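(R)-2-hydroxyglutaryl-CoA dehydratase activating ATPase (Acidaminococcus fermentans, PDB 1HUX) hydrolyses ATP slowly and, as a homodimer sharing one [4Fe-4S] cluster, drives the ATP-dependent electron transfer that activates (R)-2-hydroxyglutaryl-CoA dehydratase in glutamate fermentation. Local coordinates at residues Asp102-Val110 and Gln122-Arg133; Asp211-Gln220 and Val234-Asn245. All coordinates share one frame; numbering follows the deposited sequence.

Interaction 1 of 2, residues Asp102-Val110 and Gln122-Arg133. With SF4 (iron/sulfur cluster), chain C; ADP (adenosine-5'-diphosphate), chain D.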
loop_
_atom_site.group_PDB
_atom_site.type_symbol
_atom_site.label_atom_id
_atom_site.label_comp_id
_atom_site.label_asym_id
_atom_site.label_seq_id
_atom_site.Cartn_x
_atom_site.Cartn_y
_atom_site.Cartn_z
ATOM N N ASP A 102 19.030 5.348 0.594
ATOM C CA ASP A 102 18.898 4.645 1.873
ATOM C C ASP A 102 17.569 3.940 2.052
ATOM O O ASP A 102 16.536 4.587 2.282
ATOM C CB ASP A 102 19.091 5.618 3.047
ATOM C CG ASP A 102 18.754 4.988 4.400
ATOM O OD1 ASP A 102 17.855 5.515 5.096
ATOM O OD2 ASP A 102 19.391 3.967 4.755
ATOM N N ILE A 103 17.593 2.613 1.966
ATOM C CA ILE A 103 16.367 1.837 2.131
ATOM C C ILE A 103 16.400 1.132 3.472
ATOM O O ILE A 103 17.306 0.336 3.745
ATOM C CB ILE A 103 16.189 0.741 1.020
ATOM C CG1 ILE A 103 16.240 1.368 -0.377
ATOM C CG2 ILE A 103 14.837 0.043 1.194
ATOM C CD1 ILE A 103 16.150 0.350 -1.513
ATOM N N GLY A 104 15.423 1.435 4.310
ATOM C CA GLY A 104 15.340 0.785 5.599
ATOM C C GLY A 104 13.940 0.235 5.737
ATOM O O GLY A 104 13.140 0.390 4.819
ATOM N N GLY A 105 13.626 -0.418 6.850
ATOM C CA GLY A 105 12.275 -0.919 7.012
ATOM C C GLY A 105 11.402 0.307 7.175
ATOM O O GLY A 105 11.869 1.344 7.663
ATOM N N GLN A 106 10.153 0.217 6.743
ATOM C CA GLN A 106 9.211 1.335 6.866
ATOM C C GLN A 106 9.480 2.697 6.193
ATOM O O GLN A 106 8.721 3.655 6.422
ATOM C CB GLN A 106 8.916 1.563 8.340
ATOM C CG GLN A 106 8.073 0.463 8.921
ATOM C CD GLN A 106 8.155 0.401 10.423
ATOM O OE1 GLN A 106 7.946 1.411 11.106
ATOM N NE2 GLN A 106 8.455 -0.789 10.956
ATOM N N ASP A 107 10.524 2.793 5.368
ATOM C CA ASP A 107 10.811 4.061 4.672
ATOM C C ASP A 107 12.009 4.020 3.696
ATOM O O ASP A 107 12.937 3.206 3.837
ATOM C CB ASP A 107 11.049 5.171 5.695
ATOM C CG ASP A 107 12.424 5.085 6.321
ATOM O OD1 ASP A 107 12.739 4.032 6.926
ATOM O OD2 ASP A 107 13.195 6.063 6.193
ATOM N N VAL A 108 11.972 4.901 2.697
ATOM C CA VAL A 108 13.042 4.998 1.708
ATOM C C VAL A 108 13.349 6.473 1.573
ATOM O O VAL A 108 12.492 7.310 1.880
ATOM C CB VAL A 108 12.611 4.509 0.313
ATOM C CG1 VAL A 108 13.841 4.203 -0.513
ATOM C CG2 VAL A 108 11.726 3.299 0.418
ATOM N N LYS A 109 14.555 6.801 1.112
ATOM C CA LYS A 109 14.940 8.204 0.935
ATOM C C LYS A 109 16.227 8.331 0.119
ATOM O O LYS A 109 17.201 7.598 0.332
ATOM C CB LYS A 109 15.086 8.891 2.301
ATOM C CG LYS A 109 16.167 8.322 3.199
ATOM C CD LYS A 109 16.166 9.026 4.546
ATOM C CE LYS A 109 15.355 8.264 5.600
ATOM N NZ LYS A 109 16.114 7.099 6.167
ATOM N N VAL A 110 16.211 9.239 -0.852
ATOM C CA VAL A 110 17.377 9.448 -1.697
ATOM C C VAL A 110 17.928 10.812 -1.351
ATOM O O VAL A 110 17.197 11.806 -1.348
ATOM C CB VAL A 110 17.020 9.419 -3.183
ATOM C CG1 VAL A 110 18.296 9.296 -4.003
ATOM C CG2 VAL A 110 16.082 8.268 -3.473
ATOM N N GLN A 122 14.599 13.334 -1.275
ATOM C CA GLN A 122 13.231 12.900 -1.506
ATOM C C GLN A 122 13.083 11.657 -0.630
ATOM O O GLN A 122 13.982 10.808 -0.593
ATOM C CB GLN A 122 13.042 12.521 -2.976
ATOM C CG GLN A 122 11.629 12.723 -3.496
ATOM C CD GLN A 122 11.352 14.167 -3.894
ATOM O OE1 GLN A 122 10.197 14.555 -4.078
ATOM N NE2 GLN A 122 12.413 14.965 -4.044
ATOM N N MET A 123 11.974 11.542 0.090
ATOM C CA MET A 123 11.797 10.370 0.936
ATOM C C MET A 123 10.356 9.885 1.012
ATOM O O MET A 123 9.419 10.685 0.941
ATOM C CB MET A 123 12.278 10.660 2.358
ATOM C CG MET A 123 11.136 10.895 3.345
ATOM S SD MET A 123 11.641 10.840 5.067
ATOM C CE MET A 123 12.052 9.082 5.244
ATOM N N ASN A 124 10.193 8.571 1.173
ATOM C CA ASN A 124 8.872 7.968 1.305
ATOM C C ASN A 124 8.684 7.508 2.737
ATOM O O ASN A 124 9.474 6.722 3.273
ATOM C CB ASN A 124 8.703 6.781 0.371
ATOM C CG ASN A 124 7.400 6.056 0.612
ATOM O OD1 ASN A 124 6.353 6.684 0.843
ATOM N ND2 ASN A 124 7.449 4.726 0.560
ATOM N N ASP A 125 7.624 7.989 3.359
ATOM C CA ASP A 125 7.386 7.647 4.743
ATOM C C ASP A 125 6.004 7.035 4.961
ATOM O O ASP A 125 5.756 6.421 6.001
ATOM C CB ASP A 125 7.546 8.914 5.576
ATOM C CG ASP A 125 7.839 8.624 7.017
ATOM O OD1 ASP A 125 6.928 8.144 7.716
ATOM O OD2 ASP A 125 8.985 8.874 7.450
ATOM N N LYS A 126 5.123 7.177 3.971
ATOM C CA LYS A 126 3.754 6.677 4.074
ATOM C C LYS A 126 3.445 5.358 3.361
ATOM O O LYS A 126 2.666 4.548 3.861
ATOM C CB LYS A 126 2.790 7.743 3.565
ATOM C CG LYS A 126 3.024 9.119 4.153
ATOM C CD LYS A 126 2.130 10.142 3.478
ATOM C CE LYS A 126 2.402 11.545 3.987
ATOM N NZ LYS A 126 1.552 12.556 3.294
ATOM N N CYS A 127 4.039 5.143 2.195
ATOM C CA CYS A 127 3.780 3.929 1.432
ATOM C C CYS A 127 4.781 2.834 1.812
ATOM O O CYS A 127 5.986 3.069 1.858
ATOM C CB CYS A 127 3.854 4.250 -0.076
ATOM S SG CYS A 127 3.402 2.891 -1.192
ATOM N N ALA A 128 4.274 1.641 2.103
ATOM C CA ALA A 128 5.120 0.503 2.444
ATOM C C ALA A 128 5.871 0.001 1.215
ATOM O O ALA A 128 6.795 -0.796 1.336
ATOM C CB ALA A 128 4.267 -0.620 3.015
ATOM N N ALA A 129 5.463 0.452 0.032
ATOM C CA ALA A 129 6.118 0.031 -1.203
ATOM C C ALA A 129 7.565 0.509 -1.246
ATOM O O ALA A 129 7.876 1.605 -0.793
ATOM C CB ALA A 129 5.352 0.565 -2.422
ATOM N N GLY A 130 8.446 -0.327 -1.780
ATOM C CA GLY A 130 9.846 0.046 -1.884
ATOM C C GLY A 130 10.645 -0.022 -0.593
ATOM O O GLY A 130 11.867 0.120 -0.599
ATOM N N THR A 131 9.960 -0.226 0.522
ATOM C CA THR A 131 10.643 -0.325 1.809
ATOM C C THR A 131 11.012 -1.783 2.092
ATOM O O THR A 131 10.610 -2.688 1.370
ATOM C CB THR A 131 9.755 0.115 2.952
ATOM O OG1 THR A 131 8.839 -0.949 3.241
ATOM C CG2 THR A 131 8.990 1.386 2.591
ATOM N N GLY A 132 11.777 -2.003 3.152
ATOM C CA GLY A 132 12.177 -3.358 3.476
ATOM C C GLY A 132 10.963 -4.136 3.942
ATOM O O GLY A 132 10.977 -5.373 4.011
ATOM N N ARG A 133 9.907 -3.394 4.266
ATOM C CA ARG A 133 8.666 -3.985 4.730
ATOM C C ARG A 133 7.970 -4.660 3.546
ATOM O O ARG A 133 7.247 -5.650 3.690
ATOM C CB ARG A 133 7.786 -2.893 5.325
ATOM C CG ARG A 133 6.467 -3.394 5.840
ATOM C CD ARG A 133 6.656 -4.539 6.826
ATOM N NE ARG A 133 5.405 -4.802 7.514
ATOM C CZ ARG A 133 4.822 -3.929 8.335
ATOM N NH1 ARG A 133 5.387 -2.744 8.576
ATOM N NH2 ARG A 133 3.654 -4.228 8.894
HETATM FE FE1 SF4 C . -0.224 -0.071 -0.865
HETATM FE FE2 SF4 C . -1.194 2.235 -0.388
HETATM FE FE3 SF4 C . 0.228 1.016 1.490
HETATM FE FE4 SF4 C . 1.427 1.964 -0.549
HETATM S S1 SF4 C . 0.350 3.247 0.991
HETATM S S2 SF4 C . 1.759 -0.137 0.283
HETATM S S3 SF4 C . -0.078 1.691 -2.252
HETATM S S4 SF4 C . -1.808 0.345 0.702
HETATM P PB ADP D . 15.559 1.343 10.372
HETATM O O1B ADP D . 15.565 2.325 9.234
HETATM O O2B ADP D . 16.670 1.575 11.442
HETATM O O3B ADP D . 14.189 1.123 10.988
HETATM P PA ADP D . 17.262 -0.496 9.077
HETATM O O1A ADP D . 18.212 -1.071 10.094
HETATM O O2A ADP D . 17.783 0.477 8.117
HETATM O O3A ADP D . 15.961 0.033 9.832
HETATM O "O5'" ADP D . 16.537 -1.680 8.364
HETATM C "C5'" ADP D . 17.241 -2.477 7.569
HETATM C "C4'" ADP D . 16.405 -3.316 6.678
HETATM O "O4'" ADP D . 17.264 -4.280 5.999
HETATM C "C3'" ADP D . 15.181 -4.186 7.293
HETATM O "O3'" ADP D . 14.072 -4.276 6.364
HETATM C "C2'" ADP D . 15.931 -5.478 7.552
HETATM O "O2'" ADP D . 15.158 -6.720 7.616
HETATM C "C1'" ADP D . 16.871 -5.517 6.353
HETATM N N9 ADP D . 17.970 -6.509 6.399
HETATM C C8 ADP D . 18.778 -6.710 7.441
HETATM N N7 ADP D . 19.642 -7.609 7.225
HETATM C C5 ADP D . 19.379 -8.047 5.932
HETATM C C6 ADP D . 19.979 -9.018 5.061
HETATM N N6 ADP D . 21.041 -9.789 5.433
HETATM N N1 ADP D . 19.450 -9.170 3.811
HETATM C C2 ADP D . 18.400 -8.420 3.444
HETATM N N3 ADP D . 17.777 -7.482 4.186
HETATM C C4 ADP D . 18.322 -7.349 5.424
#

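Interaction 2 of 2, residues Asp211-Gln220 and Val234-Asn245. With ADP (adenosine-5'-diphosphate), chain D.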
loop_
_atom_site.group_PDB
_atom_site.type_symbol
_atom_site.label_atom_id
_atom_site.label_comp_id
_atom_site.label_asym_id
_atom_site.label_seq_id
_atom_site.Cartn_x
_atom_site.Cartn_y
_atom_site.Cartn_z
ATOM N N ASP A 211 28.631 8.882 -8.445
ATOM C CA ASP A 211 28.987 8.145 -7.235
ATOM C C ASP A 211 27.804 7.983 -6.306
ATOM O O ASP A 211 27.653 8.639 -5.280
ATOM C CB ASP A 211 30.186 8.794 -6.562
ATOM C CG ASP A 211 31.464 8.059 -6.855
ATOM O OD1 ASP A 211 31.540 6.887 -6.431
ATOM O OD2 ASP A 211 32.355 8.598 -7.542
ATOM N N VAL A 212 26.907 7.091 -6.740
ATOM C CA VAL A 212 25.707 6.739 -6.034
ATOM C C VAL A 212 26.048 5.626 -5.057
ATOM O O VAL A 212 26.748 4.683 -5.414
ATOM C CB VAL A 212 24.619 6.226 -7.019
ATOM C CG1 VAL A 212 23.288 6.004 -6.248
ATOM C CG2 VAL A 212 24.407 7.205 -8.121
ATOM N N VAL A 213 25.571 5.736 -3.828
ATOM C CA VAL A 213 25.825 4.679 -2.841
ATOM C C VAL A 213 24.528 4.255 -2.177
ATOM O O VAL A 213 23.641 5.085 -1.916
ATOM C CB VAL A 213 26.792 5.133 -1.737
ATOM C CG1 VAL A 213 28.128 5.475 -2.353
ATOM C CG2 VAL A 213 26.210 6.328 -1.021
ATOM N N MET A 214 24.402 2.956 -1.936
ATOM C CA MET A 214 23.211 2.437 -1.296
ATOM C C MET A 214 23.519 2.179 0.182
ATOM O O MET A 214 24.546 1.591 0.548
ATOM C CB MET A 214 22.754 1.167 -2.008
ATOM C CG MET A 214 21.508 0.578 -1.418
ATOM S SD MET A 214 20.974 -0.838 -2.340
ATOM C CE MET A 214 19.147 -0.639 -2.156
ATOM N N THR A 215 22.607 2.656 1.015
ATOM C CA THR A 215 22.705 2.572 2.460
ATOM C C THR A 215 21.458 1.974 3.089
ATOM O O THR A 215 20.374 2.009 2.504
ATOM C CB THR A 215 22.941 3.970 3.014
ATOM O OG1 THR A 215 24.329 4.267 2.896
ATOM C CG2 THR A 215 22.503 4.082 4.437
ATOM N N GLY A 216 21.607 1.428 4.288
ATOM C CA GLY A 216 20.472 0.826 4.963
ATOM C C GLY A 216 20.623 -0.679 5.023
ATOM O O GLY A 216 21.538 -1.249 4.418
ATOM N N GLY A 217 19.733 -1.338 5.750
ATOM C CA GLY A 217 19.848 -2.776 5.856
ATOM C C GLY A 217 19.606 -3.449 4.530
ATOM O O GLY A 217 20.349 -4.358 4.145
ATOM N N VAL A 218 18.569 -3.007 3.824
ATOM C CA VAL A 218 18.250 -3.597 2.533
ATOM C C VAL A 218 19.446 -3.495 1.582
ATOM O O VAL A 218 19.528 -4.210 0.581
ATOM C CB VAL A 218 17.029 -2.910 1.907
ATOM C CG1 VAL A 218 16.639 -3.616 0.629
ATOM C CG2 VAL A 218 15.874 -2.922 2.898
ATOM N N ALA A 219 20.382 -2.612 1.912
ATOM C CA ALA A 219 21.554 -2.418 1.080
ATOM C C ALA A 219 22.235 -3.752 0.801
ATOM O O ALA A 219 22.741 -3.990 -0.299
ATOM C CB ALA A 219 22.519 -1.463 1.755
ATOM N N GLN A 220 22.234 -4.629 1.797
ATOM C CA GLN A 220 22.866 -5.939 1.667
ATOM C C GLN A 220 22.321 -6.728 0.488
ATOM O O GLN A 220 23.079 -7.378 -0.242
ATOM C CB GLN A 220 22.662 -6.727 2.951
ATOM C CG GLN A 220 23.359 -6.115 4.138
ATOM C CD GLN A 220 22.790 -6.609 5.435
ATOM O OE1 GLN A 220 22.691 -7.812 5.659
ATOM N NE2 GLN A 220 22.409 -5.684 6.305
ATOM N N VAL A 234 23.802 3.153 -13.666
ATOM C CA VAL A 234 25.038 3.703 -13.118
ATOM C C VAL A 234 25.457 2.814 -11.967
ATOM O O VAL A 234 24.613 2.149 -11.378
ATOM C CB VAL A 234 24.846 5.141 -12.586
ATOM C CG1 VAL A 234 25.043 6.146 -13.714
ATOM C CG2 VAL A 234 23.461 5.291 -11.986
ATOM N N GLU A 235 26.751 2.789 -11.658
ATOM C CA GLU A 235 27.253 1.974 -10.554
ATOM C C GLU A 235 26.636 2.395 -9.229
ATOM O O GLU A 235 26.514 3.590 -8.937
ATOM C CB GLU A 235 28.766 2.101 -10.420
ATOM C CG GLU A 235 29.559 1.171 -11.286
ATOM C CD GLU A 235 31.048 1.365 -11.088
ATOM O OE1 GLU A 235 31.564 2.439 -11.470
ATOM O OE2 GLU A 235 31.701 0.450 -10.540
ATOM N N ILE A 236 26.224 1.405 -8.443
ATOM C CA ILE A 236 25.670 1.653 -7.120
ATOM C C ILE A 236 26.656 0.980 -6.166
ATOM O O ILE A 236 26.871 -0.236 -6.229
ATOM C CB ILE A 236 24.275 1.030 -6.922
ATOM C CG1 ILE A 236 23.284 1.572 -7.966
ATOM C CG2 ILE A 236 23.770 1.353 -5.520
ATOM C CD1 ILE A 236 22.934 3.055 -7.825
ATOM N N LYS A 237 27.278 1.780 -5.306
ATOM C CA LYS A 237 28.254 1.271 -4.354
ATOM C C LYS A 237 27.608 0.940 -3.022
ATOM O O LYS A 237 26.519 1.431 -2.692
ATOM C CB LYS A 237 29.364 2.300 -4.135
ATOM C CG LYS A 237 29.979 2.802 -5.421
ATOM C CD LYS A 237 31.269 3.553 -5.170
ATOM C CE LYS A 237 31.961 3.852 -6.481
ATOM N NZ LYS A 237 33.368 4.288 -6.291
ATOM N N THR A 238 28.291 0.087 -2.269
ATOM C CA THR A 238 27.824 -0.322 -0.951
ATOM C C THR A 238 28.981 -1.042 -0.261
ATOM O O THR A 238 29.886 -1.557 -0.924
ATOM C CB THR A 238 26.589 -1.256 -1.062
ATOM O OG1 THR A 238 25.981 -1.427 0.231
ATOM C CG2 THR A 238 26.997 -2.611 -1.650
ATOM N N SER A 239 28.967 -1.042 1.070
ATOM C CA SER A 239 30.011 -1.711 1.849
ATOM C C SER A 239 29.343 -2.379 3.039
ATOM O O SER A 239 28.166 -2.129 3.324
ATOM C CB SER A 239 31.065 -0.708 2.352
ATOM O OG SER A 239 30.705 -0.170 3.619
ATOM N N PRO A 240 30.089 -3.239 3.751
ATOM C CA PRO A 240 29.579 -3.959 4.925
ATOM C C PRO A 240 28.915 -3.019 5.938
ATOM O O PRO A 240 27.860 -3.328 6.519
ATOM C CB PRO A 240 30.834 -4.615 5.480
ATOM C CG PRO A 240 31.647 -4.893 4.228
ATOM C CD PRO A 240 31.492 -3.603 3.471
ATOM N N LEU A 241 29.543 -1.861 6.127
ATOM C CA LEU A 241 29.067 -0.832 7.056
ATOM C C LEU A 241 27.774 -0.163 6.618
ATOM O O LEU A 241 27.259 0.720 7.305
ATOM C CB LEU A 241 30.141 0.240 7.219
ATOM C CG LEU A 241 31.435 -0.273 7.846
ATOM C CD1 LEU A 241 32.488 0.815 7.797
ATOM C CD2 LEU A 241 31.154 -0.725 9.286
ATOM N N ALA A 242 27.259 -0.595 5.473
ATOM C CA ALA A 242 26.048 -0.030 4.907
ATOM C C ALA A 242 24.965 0.303 5.927
ATOM O O ALA A 242 24.506 1.443 5.995
ATOM C CB ALA A 242 25.497 -0.969 3.850
ATOM N N GLN A 243 24.570 -0.681 6.731
ATOM C CA GLN A 243 23.507 -0.483 7.721
ATOM C C GLN A 243 23.918 0.337 8.944
ATOM O O GLN A 243 23.069 0.758 9.740
ATOM C CB GLN A 243 22.966 -1.846 8.162
ATOM C CG GLN A 243 21.791 -1.783 9.126
ATOM C CD GLN A 243 21.196 -3.155 9.395
ATOM O OE1 GLN A 243 21.869 -4.192 9.219
ATOM N NE2 GLN A 243 19.941 -3.175 9.839
ATOM N N TYR A 244 25.219 0.570 9.082
ATOM C CA TYR A 244 25.743 1.329 10.207
ATOM C C TYR A 244 26.072 2.753 9.795
ATOM O O TYR A 244 26.723 3.498 10.537
ATOM C CB TYR A 244 27.015 0.676 10.742
ATOM C CG TYR A 244 26.817 -0.726 11.269
ATOM C CD1 TYR A 244 27.137 -1.838 10.488
ATOM C CD2 TYR A 244 26.304 -0.943 12.545
ATOM C CE1 TYR A 244 26.947 -3.134 10.965
ATOM C CE2 TYR A 244 26.112 -2.232 13.032
ATOM C CZ TYR A 244 26.433 -3.323 12.235
ATOM O OH TYR A 244 26.212 -4.604 12.692
ATOM N N ASN A 245 25.626 3.139 8.607
ATOM C CA ASN A 245 25.906 4.473 8.097
ATOM C C ASN A 245 25.293 5.563 8.961
ATOM O O ASN A 245 25.955 6.523 9.326
ATOM C CB ASN A 245 25.387 4.601 6.665
ATOM C CG ASN A 245 25.958 5.809 5.949
ATOM O OD1 ASN A 245 25.720 6.025 4.756
ATOM N ND2 ASN A 245 26.722 6.607 6.677
HETATM P PB ADP D . 15.559 1.343 10.372
HETATM O O1B ADP D . 15.565 2.325 9.234
HETATM O O2B ADP D . 16.670 1.575 11.442
HETATM O O3B ADP D . 14.189 1.123 10.988
HETATM P PA ADP D . 17.262 -0.496 9.077
HETATM O O1A ADP D . 18.212 -1.071 10.094
HETATM O O2A ADP D . 17.783 0.477 8.117
HETATM O O3A ADP D . 15.961 0.033 9.832
HETATM O "O5'" ADP D . 16.537 -1.680 8.364
HETATM C "C5'" ADP D . 17.241 -2.477 7.569
HETATM C "C4'" ADP D . 16.405 -3.316 6.678
HETATM O "O4'" ADP D . 17.264 -4.280 5.999
HETATM C "C3'" ADP D . 15.181 -4.186 7.293
HETATM O "O3'" ADP D . 14.072 -4.276 6.364
HETATM C "C2'" ADP D . 15.931 -5.478 7.552
HETATM O "O2'" ADP D . 15.158 -6.720 7.616
HETATM C "C1'" ADP D . 16.871 -5.517 6.353
HETATM N N9 ADP D . 17.970 -6.509 6.399
HETATM C C8 ADP D . 18.778 -6.710 7.441
HETATM N N7 ADP D . 19.642 -7.609 7.225
HETATM C C5 ADP D . 19.379 -8.047 5.932
HETATM C C6 ADP D . 19.979 -9.018 5.061
HETATM N N6 ADP D . 21.041 -9.789 5.433
HETATM N N1 ADP D . 19.450 -9.170 3.811
HETATM C C2 ADP D . 18.400 -8.420 3.444
HETATM N N3 ADP D . 17.777 -7.482 4.186
HETATM C C4 ADP D . 18.322 -7.349 5.424
#

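Interaction 1 of 2, residues Asp102-Val110 and Gln122-Arg133
K109 and M123 run side by side from a non-hydrogen-bonded pair of the antiparallel hairpin. The M123 side chain also crosses D107 obliquely; M123 CE lies 3.4 Å from K109 CE and equally near D107 OD2. K109 starts with CG wedged between its backbone N and carbonyl carbon (chi1 63°) and bends twice further out, which brings NZ nearly head-on to D102 OD1 (2.6 Å) in a salt bridge, with a second, weak one to D107 OD2. On the other face, V108 lays CG2 against the G130 carbonyl. V108 and N124 exchange two backbone bonds, V110 and Q122 two more. At the strand's end, N124 OD1 accepts from C127 N (3.1 Å) in an Asx motif while its ND2 gives to C127 O at 2.6 Å. Q106 CG sits at the edge of the R133 guanidinium, the amide turned 70° from it, and R133 NH2 hydrogen-bonds S172 of the second subunit. T131 N-caps the helix begun by G132, whose N bonds G104 O from above the carbonyl plane. This joins two sites: the N124 amide bonds are likely to steady C127, whose SG binds iron at 2.3 Å, while G104, G105 and G132 lie against ADP.

Interaction 2 of 2, residues Asp211-Gln220 and Val234-Asn245
V212 and I236 make the apolar centre: I236 CD1 crosses over the valine and meets V212 CG1 at 3.4 Å. I236 CG2, anti to its own backbone N, lies against M214 CB, and further along A219 CB packs on A242 CB. The short strands that carry V212 and I236 run parallel, with K237 N bonded to V212 O and M214 N to K237 O, both almost straight, the second 2.7 Å long. On the opposite face from I236, K237 crosses V213 and then stretches out until NZ is 3.2 Å from D211 OD1 in a salt bridge. At the other end, T215 and N245 cross at about a right angle, and T215 OG1 gives its proton to a lone pair of N245 OD1. Outermost, Q243 holds CG opposite its backbone N (chi1 -176°) and runs on extended past G217 CA; its NE2 donates to ADP O1A at 2.7 Å, while its OE1 receives only a weak bond from Q220 NE2. Q220 OE1 lies 2.6 Å from N6 of the adenine. A leucine in place of Q243 would probably leave the alpha-phosphate oxygen without this donor and remove the weak acceptor beside Q220 NE2. Strand 212-215, helix 222-232 and strand 236-237 form a beta-alpha-beta unit of the actin-like ATPase fold, and the loops after its two strands hold the nucleotide.

Interactions 1 and 2 share one five-stranded mixed sheet, their centres 15 Å apart, and meet where strand 99-104 runs parallel to strand 212-215. There I103 N lies 2.9 Å from T215 O, a probable hydrogen bond, and I103 CD1 packs 3.2 Å from M214 CE. D102, tied to K109 in interaction 1, also brings OD2 to within 3.3 Å of G216 CA in interaction 2. ADP touches both: the glycines of 102-110 and 122-133 border its phosphates and ribose, while 211-220 and 234-245 supply Q220 and Q243; S12, T13 and K16 add further bonds. Interaction 1 alone continues to the cluster, consistent with a route by which nucleotide state could be felt at the iron.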